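PDB 3B73: PhiH1 repressor-like protein from Haloarcula marismortui ATCC 43049, which is of unknown function but, as a winged-helix phage-repressor-like protein that forms a two-chain assembly, probably binds DNA and regulates transcription. Local coordinates for residues B[12-17]-B[39-44]; B[18-23]-B[75-80]; B[28-33]-B[45-50]. All coordinates share one frame; numbering follows the deposited sequence.

In the fold
The chain has the winged helix-turn-helix fold, and the three contacts join its helices. Contacts 1 and 2 both use helix 13-25: the first sets its start against the chain leading into helix 43-55, the second sets its middle against the end of helix 71-77, and both also touch the second subunit. Contact 3 packs helix 30-34 on helix 43-55, out of touch with that subunit. Contact 1 is the most buried and rests on an indole; contacts 2 and 3 are partly buried and rely on leucine, with valine and proline added in contact 3. Contacts 1 and 3 share a sulfate at the start of helix 43-55.

Contact 1 (B[12-17]-B[39-44]); sequences TIWDDR and IRISKS. With SO4 (sulfate ion), chain D.
A methyl group caps the pyrrole end of an indole face: Ile41 CG2 lies 3.6 Å from the centroid of the five-membered ring of Trp14, 20° off the ring normal, a CH-pi contact. Ile13 CG2 covers the opposite face near its rim, so the ring is sandwiched between two isoleucine branches. Ile41 reaches this place by putting CG1 in the crowded position between its backbone N and carbonyl carbon (chi1 54°), which leaves CG2 for the pyrrole end while CD1 slides back along the ring to 3.8 Å from Trp14 CB. At the benzene end Arg40 crosses the ring obliquely, with Arg40 CG 3.3 Å from Trp14 CH2. Arg40 offers its backbone N, over the same face as Ile41 CG2, and its CB and CG; the chain then bends at chi2 and chi3 and carries the guanidinium away. One turn along the helix, Ile39 CD1 meets Arg17 CB at 3.7 Å, whereas the charged end of Arg17 crosses to Asp16 of the second subunit in a salt bridge.

Thr12 and Asp15 start helix 13-25 with a capping box. Thr12 N donates to Asp15 OD2 at 2.9 Å, from above the carboxylate plane, and Thr12 OG1 accepts weak bonds from Trp14 N and Asp15 N. The same OD2 also holds Arg49 in a salt bridge, tying this cap to helix 43-55. There, Ser42 is the N-cap, and Ser42 N gives sulfate O3 a short, nearly straight bond of 2.6 Å (170°). The sulfate probably comes from the crystallisation liquor. In a winged helix-turn-helix protein this helix is probably the recognition helix, so an anion at its positive end is consistent with a place for a DNA phosphate.

Contact 2 (B[18-23]-B[75-80]); sequences ILEIIH and AYLNGE
Tyr76 OH is gripped by two hydrogen bonds, one with Asp16 OD1 and one with Ser7 OG. These fix the far end of a ring whose near side is apolar: Leu19 CD1 touches Tyr76 CD2 at 3.7 Å and Tyr76 CE2 at 3.8 Å, the two side chains crossing at about a right angle. Tyrosine suits a place that needs both a greasy ring and a polar tip. With CG anti to its backbone N (chi1 161°), the ring reaches toward the start of helix 13-25, and Arg17 of the second subunit packs against it.

Leu77 does most of the joining. Leu77 CD2 rests on Leu19 CB at 3.7 Å, and Leu77 CD1 on His23 CB at 3.9 Å, so the fork of the leucine fits against two residues one helical turn apart. Helix 71-77 follows the wing strands 59-62 and 66-69 of the winged helix-turn-helix fold, and here its last turn returns to the first helix of the domain. A Schellman motif ends it: Glu80 N bonds to Ala75 O at 2.8 Å and Gly79 N to Tyr76 O. The C-prime residue Gly79 has a positive phi (72°), which a residue without a side chain adopts easily. Glu20 CG lies alongside Leu77 CD2, a looser contact at 4.2 Å, while the Glu20 carboxylate spans Arg5 and Arg17 in salt bridges.

Contact 3 (B[28-33]-B[45-50]); sequences GSPKEL and SVSRRL. With SO4 (sulfate ion), chain D.
Helices 30-34 and 43-55 are the two helices of the helix-turn-helix in this winged-helix domain, and they meet here without a hydrogen bond between the two segments, by shape alone. Val46 is the main bump. Val46 CG1, anti to the backbone N (chi1 175°), enters the hollow formed by Pro30 and Leu33, one turn apart on the shorter helix: it lies 3.9 Å from Pro30 CA and 3.8 Å from Leu33 CD1. A beta-branched valine is short and stiff, which suits a place where the backbones come close.

One turn further on, Leu50 straddles the same two residues. Leu50 CD1 reaches the Pro30 ring at Pro30 CG, 4.0 Å away, crossing it at about a right angle, while Leu50 CD2 meets Leu33 CD1 at 3.9 Å, tip to tip. Leu33 and Leu50 also pack on Ile18, so helix 13-25 closes the inner side of this layer. Toward the outside the CB-CG side of the Pro30 ring lies on a small residue, with Pro30 CG 3.3 Å from Ser47 OG; a serine leaves room for the ring and turns its hydroxyl back to a weak bond with Lys43 O.

Proline is apt in the first turn of a helix, where its missing N-H costs no backbone bond. Just before it, Ser29 makes no cap with its side chain, but Ser29 N donates to the anti lone pair of Glu32 OE2, 3.1 Å away. On helix 43-55, the Ser45 hydroxyl adds to the hold on the sulfate, with Ser45 OG giving its proton to sulfate O3 at 2.7 Å.

Contact 1 (B[12-17]-B[39-44])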
loop_
_atom_site.group_PDB
_atom_site.type_symbol
_atom_site.label_atom_id
_atom_site.label_comp_id
_atom_site.label_asym_id
_atom_site.label_seq_id
_atom_site.Cartn_x
_atom_site.Cartn_y
_atom_site.Cartn_z
ATOM N N THR B 12 -3.993 -5.499 3.023
ATOM C CA THR B 12 -2.573 -5.633 3.287
ATOM C C THR B 12 -1.843 -4.866 2.206
ATOM O O THR B 12 -2.426 -4.441 1.211
ATOM C CB THR B 12 -2.113 -7.106 3.190
ATOM O OG1 THR B 12 -2.252 -7.563 1.834
ATOM C CG2 THR B 12 -2.959 -7.987 4.112
ATOM N N ILE B 13 -0.551 -4.715 2.362
ATOM C CA ILE B 13 0.172 -3.909 1.393
ATOM C C ILE B 13 0.218 -4.624 0.042
ATOM O O ILE B 13 0.302 -3.979 -1.004
ATOM C CB ILE B 13 1.575 -3.522 1.923
ATOM C CG1 ILE B 13 2.192 -2.438 1.038
ATOM C CG2 ILE B 13 2.446 -4.750 2.041
ATOM C CD1 ILE B 13 3.307 -1.718 1.650
ATOM N N TRP B 14 0.113 -5.958 0.072
ATOM C CA TRP B 14 0.240 -6.775 -1.125
ATOM C C TRP B 14 -0.987 -6.638 -1.994
ATOM O O TRP B 14 -0.926 -6.826 -3.206
ATOM C CB TRP B 14 0.553 -8.242 -0.762
ATOM C CG TRP B 14 1.760 -8.274 0.140
ATOM C CD1 TRP B 14 1.782 -8.576 1.475
ATOM C CD2 TRP B 14 3.104 -7.875 -0.205
ATOM N NE1 TRP B 14 3.066 -8.414 1.969
ATOM C CE2 TRP B 14 3.891 -7.994 0.957
ATOM C CE3 TRP B 14 3.717 -7.464 -1.390
ATOM C CZ2 TRP B 14 5.264 -7.708 0.970
ATOM C CZ3 TRP B 14 5.074 -7.169 -1.370
ATOM C CH2 TRP B 14 5.829 -7.297 -0.198
ATOM N N ASP B 15 -2.098 -6.284 -1.368
ATOM C CA ASP B 15 -3.295 -5.894 -2.096
ATOM C C ASP B 15 -3.050 -4.767 -3.117
ATOM O O ASP B 15 -3.532 -4.862 -4.249
ATOM C CB ASP B 15 -4.403 -5.494 -1.114
ATOM C CG ASP B 15 -4.900 -6.679 -0.299
ATOM O OD1 ASP B 15 -4.671 -7.835 -0.735
ATOM O OD2 ASP B 15 -5.489 -6.459 0.780
ATOM N N ASP B 16 -2.333 -3.717 -2.716
ATOM C CA ASP B 16 -2.082 -2.585 -3.609
ATOM C C ASP B 16 -1.179 -3.067 -4.728
ATOM O O ASP B 16 -1.399 -2.742 -5.902
ATOM C CB ASP B 16 -1.416 -1.400 -2.876
ATOM C CG ASP B 16 -2.431 -0.425 -2.266
ATOM O OD1 ASP B 16 -3.623 -0.768 -2.138
ATOM O OD2 ASP B 16 -2.035 0.686 -1.879
ATOM N N ARG B 17 -0.185 -3.870 -4.361
ATOM C CA ARG B 17 0.740 -4.418 -5.348
ATOM C C ARG B 17 0.002 -5.272 -6.352
ATOM O O ARG B 17 0.149 -5.095 -7.561
ATOM C CB ARG B 17 1.846 -5.242 -4.689
ATOM C CG ARG B 17 2.723 -4.439 -3.766
ATOM C CD ARG B 17 3.335 -3.234 -4.465
ATOM N NE ARG B 17 3.758 -2.329 -3.425
ATOM C CZ ARG B 17 3.148 -1.192 -3.130
ATOM N NH1 ARG B 17 2.133 -0.757 -3.855
ATOM N NH2 ARG B 17 3.587 -0.477 -2.118
ATOM N N ILE B 39 6.208 -8.970 -5.536
ATOM C CA ILE B 39 5.351 -9.769 -4.670
ATOM C C ILE B 39 6.225 -10.620 -3.758
ATOM O O ILE B 39 6.972 -11.468 -4.236
ATOM C CB ILE B 39 4.400 -10.652 -5.483
ATOM C CG1 ILE B 39 3.522 -9.794 -6.413
ATOM C CG2 ILE B 39 3.545 -11.533 -4.555
ATOM C CD1 ILE B 39 2.787 -8.639 -5.727
ATOM N N ARG B 40 6.156 -10.374 -2.453
ATOM C CA ARG B 40 6.986 -11.110 -1.492
ATOM C C ARG B 40 6.136 -12.008 -0.585
ATOM O O ARG B 40 6.496 -12.273 0.560
ATOM C CB ARG B 40 7.791 -10.126 -0.641
ATOM C CG ARG B 40 8.400 -8.954 -1.430
ATOM C CD ARG B 40 9.544 -9.418 -2.313
ATOM N NE ARG B 40 10.539 -10.114 -1.511
ATOM C CZ ARG B 40 11.442 -10.966 -1.989
ATOM N NH1 ARG B 40 11.486 -11.243 -3.286
ATOM N NH2 ARG B 40 12.301 -11.547 -1.164
ATOM N N ILE B 41 4.981 -12.434 -1.079
ATOM C CA ILE B 41 4.189 -13.429 -0.369
ATOM C C ILE B 41 4.049 -14.656 -1.263
ATOM O O ILE B 41 4.335 -14.585 -2.470
ATOM C CB ILE B 41 2.798 -12.903 0.062
ATOM C CG1 ILE B 41 2.039 -12.324 -1.132
ATOM C CG2 ILE B 41 2.949 -11.823 1.144
ATOM C CD1 ILE B 41 0.575 -12.005 -0.848
ATOM N N SER B 42 3.624 -15.772 -0.669
ATOM C CA SER B 42 3.537 -17.068 -1.358
ATOM C C SER B 42 2.356 -17.161 -2.321
ATOM O O SER B 42 1.379 -16.391 -2.237
ATOM C CB SER B 42 3.433 -18.211 -0.338
ATOM O OG SER B 42 2.152 -18.215 0.295
ATOM N N LYS B 43 2.443 -18.136 -3.221
ATOM C CA LYS B 43 1.410 -18.365 -4.216
ATOM C C LYS B 43 0.054 -18.578 -3.538
ATOM O O LYS B 43 -0.975 -18.091 -4.029
ATOM C CB LYS B 43 1.788 -19.536 -5.152
ATOM C CG LYS B 43 0.820 -19.749 -6.352
ATOM C CD LYS B 43 1.063 -21.079 -7.118
ATOM C CE LYS B 43 -0.156 -21.492 -7.963
ATOM N NZ LYS B 43 0.125 -22.607 -8.933
ATOM N N SER B 44 0.043 -19.277 -2.405
ATOM C CA SER B 44 -1.217 -19.499 -1.695
ATOM C C SER B 44 -1.723 -18.193 -1.072
ATOM O O SER B 44 -2.936 -17.946 -1.003
ATOM C CB SER B 44 -1.081 -20.609 -0.643
ATOM O OG SER B 44 -0.020 -20.335 0.254
HETATM S S SO4 D . 4.166 -15.593 2.952
HETATM O O1 SO4 D . 3.899 -14.329 3.635
HETATM O O2 SO4 D . 4.096 -16.704 3.914
HETATM O O3 SO4 D . 3.146 -15.792 1.921
HETATM O O4 SO4 D . 5.504 -15.509 2.351
#

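Contact 2 (B[18-23]-B[75-80])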
loop_
_atom_site.group_PDB
_atom_site.type_symbol
_atom_site.label_atom_id
_atom_site.label_comp_id
_atom_site.label_asym_id
_atom_site.label_seq_id
_atom_site.Cartn_x
_atom_site.Cartn_y
_atom_site.Cartn_z
ATOM N N ILE B 18 -0.823 -6.189 -5.862
ATOM C CA ILE B 18 -1.571 -7.024 -6.782
ATOM C C ILE B 18 -2.455 -6.165 -7.674
ATOM O O ILE B 18 -2.489 -6.371 -8.878
ATOM C CB ILE B 18 -2.417 -8.043 -6.047
ATOM C CG1 ILE B 18 -1.498 -9.037 -5.332
ATOM C CG2 ILE B 18 -3.380 -8.709 -7.015
ATOM C CD1 ILE B 18 -2.176 -9.788 -4.270
ATOM N N LEU B 19 -3.171 -5.202 -7.096
ATOM C CA LEU B 19 -4.029 -4.361 -7.931
ATOM C C LEU B 19 -3.224 -3.621 -9.003
ATOM O O LEU B 19 -3.637 -3.546 -10.154
ATOM C CB LEU B 19 -4.843 -3.372 -7.095
ATOM C CG LEU B 19 -6.038 -3.985 -6.382
ATOM C CD1 LEU B 19 -6.556 -3.010 -5.361
ATOM C CD2 LEU B 19 -7.144 -4.396 -7.385
ATOM N N GLU B 20 -2.066 -3.097 -8.616
ATOM C CA GLU B 20 -1.198 -2.334 -9.517
ATOM C C GLU B 20 -0.688 -3.212 -10.660
ATOM O O GLU B 20 -0.614 -2.782 -11.809
ATOM C CB GLU B 20 -0.021 -1.717 -8.744
ATOM C CG GLU B 20 -0.462 -0.573 -7.820
ATOM C CD GLU B 20 0.550 -0.232 -6.730
ATOM O OE1 GLU B 20 0.297 0.752 -6.008
ATOM O OE2 GLU B 20 1.587 -0.929 -6.584
ATOM N N ILE B 21 -0.362 -4.454 -10.341
ATOM C CA ILE B 21 0.159 -5.361 -11.345
ATOM C C ILE B 21 -0.933 -5.757 -12.320
ATOM O O ILE B 21 -0.729 -5.764 -13.533
ATOM C CB ILE B 21 0.800 -6.607 -10.712
ATOM C CG1 ILE B 21 2.192 -6.251 -10.174
ATOM C CG2 ILE B 21 0.906 -7.725 -11.736
ATOM C CD1 ILE B 21 2.713 -7.231 -9.100
ATOM N N ILE B 22 -2.104 -6.079 -11.803
ATOM C CA ILE B 22 -3.186 -6.462 -12.688
ATOM C C ILE B 22 -3.631 -5.258 -13.537
ATOM O O ILE B 22 -3.945 -5.406 -14.707
ATOM C CB ILE B 22 -4.349 -7.071 -11.899
ATOM C CG1 ILE B 22 -3.905 -8.416 -11.307
ATOM C CG2 ILE B 22 -5.585 -7.231 -12.793
ATOM C CD1 ILE B 22 -4.997 -9.123 -10.529
ATOM N N HIS B 23 -3.627 -4.062 -12.957
ATOM C CA HIS B 23 -4.011 -2.872 -13.708
ATOM C C HIS B 23 -3.102 -2.712 -14.925
ATOM O O HIS B 23 -3.568 -2.436 -16.027
ATOM C CB HIS B 23 -3.953 -1.616 -12.841
ATOM C CG HIS B 23 -3.979 -0.331 -13.620
ATOM N ND1 HIS B 23 -5.139 0.212 -14.130
ATOM C CD2 HIS B 23 -2.982 0.520 -13.969
ATOM C CE1 HIS B 23 -4.860 1.343 -14.754
ATOM N NE2 HIS B 23 -3.556 1.551 -14.673
ATOM N N ALA B 75 -10.869 2.866 -9.724
ATOM C CA ALA B 75 -11.190 4.087 -9.016
ATOM C C ALA B 75 -10.440 4.106 -7.695
ATOM O O ALA B 75 -9.959 5.164 -7.247
ATOM C CB ALA B 75 -12.699 4.181 -8.779
ATOM N N TYR B 76 -10.340 2.930 -7.070
ATOM C CA TYR B 76 -9.627 2.831 -5.783
ATOM C C TYR B 76 -8.150 3.239 -5.931
ATOM O O TYR B 76 -7.639 4.058 -5.164
ATOM C CB TYR B 76 -9.723 1.413 -5.179
ATOM C CG TYR B 76 -8.644 1.198 -4.132
ATOM C CD1 TYR B 76 -8.756 1.789 -2.866
ATOM C CD2 TYR B 76 -7.485 0.448 -4.422
ATOM C CE1 TYR B 76 -7.746 1.635 -1.893
ATOM C CE2 TYR B 76 -6.472 0.279 -3.446
ATOM C CZ TYR B 76 -6.624 0.869 -2.180
ATOM O OH TYR B 76 -5.643 0.749 -1.215
ATOM N N LEU B 77 -7.458 2.648 -6.907
ATOM C CA LEU B 77 -6.062 3.034 -7.163
ATOM C C LEU B 77 -5.906 4.561 -7.360
ATOM O O LEU B 77 -4.875 5.141 -6.990
ATOM C CB LEU B 77 -5.506 2.269 -8.373
ATOM C CG LEU B 77 -5.444 0.743 -8.214
ATOM C CD1 LEU B 77 -5.008 0.052 -9.493
ATOM C CD2 LEU B 77 -4.512 0.344 -7.073
ATOM N N ASN B 78 -6.945 5.204 -7.906
ATOM C CA ASN B 78 -6.928 6.646 -8.198
ATOM C C ASN B 78 -7.503 7.533 -7.113
ATOM O O ASN B 78 -7.742 8.724 -7.337
ATOM C CB ASN B 78 -7.683 6.921 -9.498
ATOM C CG ASN B 78 -7.040 6.251 -10.681
ATOM O OD1 ASN B 78 -5.817 6.296 -10.830
ATOM N ND2 ASN B 78 -7.846 5.618 -11.528
ATOM N N GLY B 79 -7.733 6.958 -5.937
ATOM C CA GLY B 79 -8.229 7.738 -4.816
ATOM C C GLY B 79 -9.686 8.178 -4.929
ATOM O O GLY B 79 -10.087 9.175 -4.320
ATOM N N GLU B 80 -10.481 7.423 -5.684
ATOM C CA GLU B 80 -11.855 7.814 -5.992
ATOM C C GLU B 80 -12.852 6.824 -5.424
ATOM O O GLU B 80 -14.059 6.990 -5.573
ATOM C CB GLU B 80 -12.055 7.884 -7.506
ATOM C CG GLU B 80 -11.450 9.110 -8.167
ATOM C CD GLU B 80 -11.196 8.886 -9.660
ATOM O OE1 GLU B 80 -11.677 7.863 -10.214
ATOM O OE2 GLU B 80 -10.510 9.733 -10.277
#

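Contact 3 (B[28-33]-B[45-50])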
loop_
_atom_site.group_PDB
_atom_site.type_symbol
_atom_site.label_atom_id
_atom_site.label_comp_id
_atom_site.label_asym_id
_atom_site.label_seq_id
_atom_site.Cartn_x
_atom_site.Cartn_y
_atom_site.Cartn_z
ATOM N N GLY B 28 -4.373 -11.224 -14.082
ATOM C CA GLY B 28 -3.436 -11.834 -13.165
ATOM C C GLY B 28 -3.909 -13.199 -12.717
ATOM O O GLY B 28 -5.108 -13.502 -12.737
ATOM N N SER B 29 -2.952 -14.023 -12.313
ATOM C CA SER B 29 -3.234 -15.346 -11.775
ATOM C C SER B 29 -2.161 -15.607 -10.731
ATOM O O SER B 29 -1.113 -14.969 -10.756
ATOM C CB SER B 29 -3.196 -16.395 -12.888
ATOM O OG SER B 29 -2.030 -16.236 -13.675
ATOM N N PRO B 30 -2.417 -16.541 -9.807
ATOM C CA PRO B 30 -1.518 -16.690 -8.659
ATOM C C PRO B 30 -0.081 -16.960 -9.081
ATOM O O PRO B 30 0.836 -16.232 -8.666
ATOM C CB PRO B 30 -2.092 -17.903 -7.925
ATOM C CG PRO B 30 -3.516 -17.973 -8.370
ATOM C CD PRO B 30 -3.494 -17.547 -9.799
ATOM N N LYS B 31 0.112 -17.989 -9.904
ATOM C CA LYS B 31 1.458 -18.389 -10.312
ATOM C C LYS B 31 2.237 -17.210 -10.904
ATOM O O LYS B 31 3.354 -16.927 -10.483
ATOM C CB LYS B 31 1.429 -19.586 -11.281
ATOM C CG LYS B 31 2.780 -20.308 -11.437
ATOM C CD LYS B 31 2.647 -21.620 -12.224
ATOM C CE LYS B 31 1.675 -22.599 -11.554
ATOM N NZ LYS B 31 1.299 -23.756 -12.431
ATOM N N GLU B 32 1.657 -16.504 -11.869
ATOM C CA GLU B 32 2.401 -15.401 -12.474
ATOM C C GLU B 32 2.592 -14.169 -11.548
ATOM O O GLU B 32 3.575 -13.435 -11.676
ATOM C CB GLU B 32 1.825 -15.031 -13.854
ATOM C CG GLU B 32 0.469 -14.360 -13.843
ATOM C CD GLU B 32 0.559 -12.878 -13.511
ATOM O OE1 GLU B 32 1.679 -12.310 -13.572
ATOM O OE2 GLU B 32 -0.493 -12.286 -13.188
ATOM N N LEU B 33 1.673 -13.949 -10.609
ATOM C CA LEU B 33 1.839 -12.845 -9.660
ATOM C C LEU B 33 2.968 -13.155 -8.691
ATOM O O LEU B 33 3.791 -12.282 -8.373
ATOM C CB LEU B 33 0.542 -12.585 -8.899
ATOM C CG LEU B 33 -0.475 -11.749 -9.677
ATOM C CD1 LEU B 33 -1.836 -11.856 -9.013
ATOM C CD2 LEU B 33 -0.007 -10.286 -9.776
ATOM N N SER B 45 -0.797 -17.349 -0.620
ATOM C CA SER B 45 -1.188 -16.071 -0.035
ATOM C C SER B 45 -1.776 -15.187 -1.114
ATOM O O SER B 45 -2.801 -14.534 -0.904
ATOM C CB SER B 45 0.001 -15.367 0.609
ATOM O OG SER B 45 0.424 -16.081 1.745
ATOM N N VAL B 46 -1.116 -15.175 -2.271
ATOM C CA VAL B 46 -1.626 -14.432 -3.410
ATOM C C VAL B 46 -3.040 -14.876 -3.715
ATOM O O VAL B 46 -3.921 -14.038 -3.905
ATOM C CB VAL B 46 -0.743 -14.604 -4.661
ATOM C CG1 VAL B 46 -1.399 -13.906 -5.880
ATOM C CG2 VAL B 46 0.651 -14.068 -4.386
ATOM N N SER B 47 -3.260 -16.192 -3.783
ATOM C CA SER B 47 -4.617 -16.709 -4.000
ATOM C C SER B 47 -5.609 -16.179 -2.972
ATOM O O SER B 47 -6.742 -15.802 -3.316
ATOM C CB SER B 47 -4.641 -18.238 -3.993
ATOM O OG SER B 47 -4.108 -18.735 -5.205
ATOM N N ARG B 48 -5.189 -16.171 -1.710
ATOM C CA ARG B 48 -6.021 -15.630 -0.635
ATOM C C ARG B 48 -6.358 -14.153 -0.855
ATOM O O ARG B 48 -7.519 -13.763 -0.751
ATOM C CB ARG B 48 -5.338 -15.829 0.719
ATOM C CG ARG B 48 -5.792 -17.090 1.424
ATOM C CD ARG B 48 -5.015 -17.347 2.713
ATOM N NE ARG B 48 -3.866 -18.225 2.494
ATOM C CZ ARG B 48 -2.616 -17.913 2.817
ATOM N NH1 ARG B 48 -2.360 -16.741 3.386
ATOM N NH2 ARG B 48 -1.628 -18.773 2.582
ATOM N N ARG B 49 -5.350 -13.345 -1.176
ATOM C CA ARG B 49 -5.571 -11.928 -1.449
ATOM C C ARG B 49 -6.431 -11.727 -2.688
ATOM O O ARG B 49 -7.313 -10.854 -2.711
ATOM C CB ARG B 49 -4.245 -11.176 -1.598
ATOM C CG ARG B 49 -3.384 -11.209 -0.353
ATOM C CD ARG B 49 -4.190 -11.150 0.929
ATOM N NE ARG B 49 -5.004 -9.939 1.081
ATOM C CZ ARG B 49 -5.738 -9.693 2.160
ATOM N NH1 ARG B 49 -5.749 -10.575 3.149
ATOM N NH2 ARG B 49 -6.467 -8.585 2.265
ATOM N N LEU B 50 -6.198 -12.532 -3.723
ATOM C CA LEU B 50 -7.058 -12.446 -4.916
ATOM C C LEU B 50 -8.533 -12.677 -4.549
ATOM O O LEU B 50 -9.431 -11.919 -4.967
ATOM C CB LEU B 50 -6.608 -13.433 -6.005
ATOM C CG LEU B 50 -5.292 -13.073 -6.708
ATOM C CD1 LEU B 50 -4.808 -14.248 -7.541
ATOM C CD2 LEU B 50 -5.432 -11.789 -7.568
HETATM S S SO4 D . 4.166 -15.593 2.952
HETATM O O1 SO4 D . 3.899 -14.329 3.635
HETATM O O2 SO4 D . 4.096 -16.704 3.914
HETATM O O3 SO4 D . 3.146 -15.792 1.921
HETATM O O4 SO4 D . 5.504 -15.509 2.351
#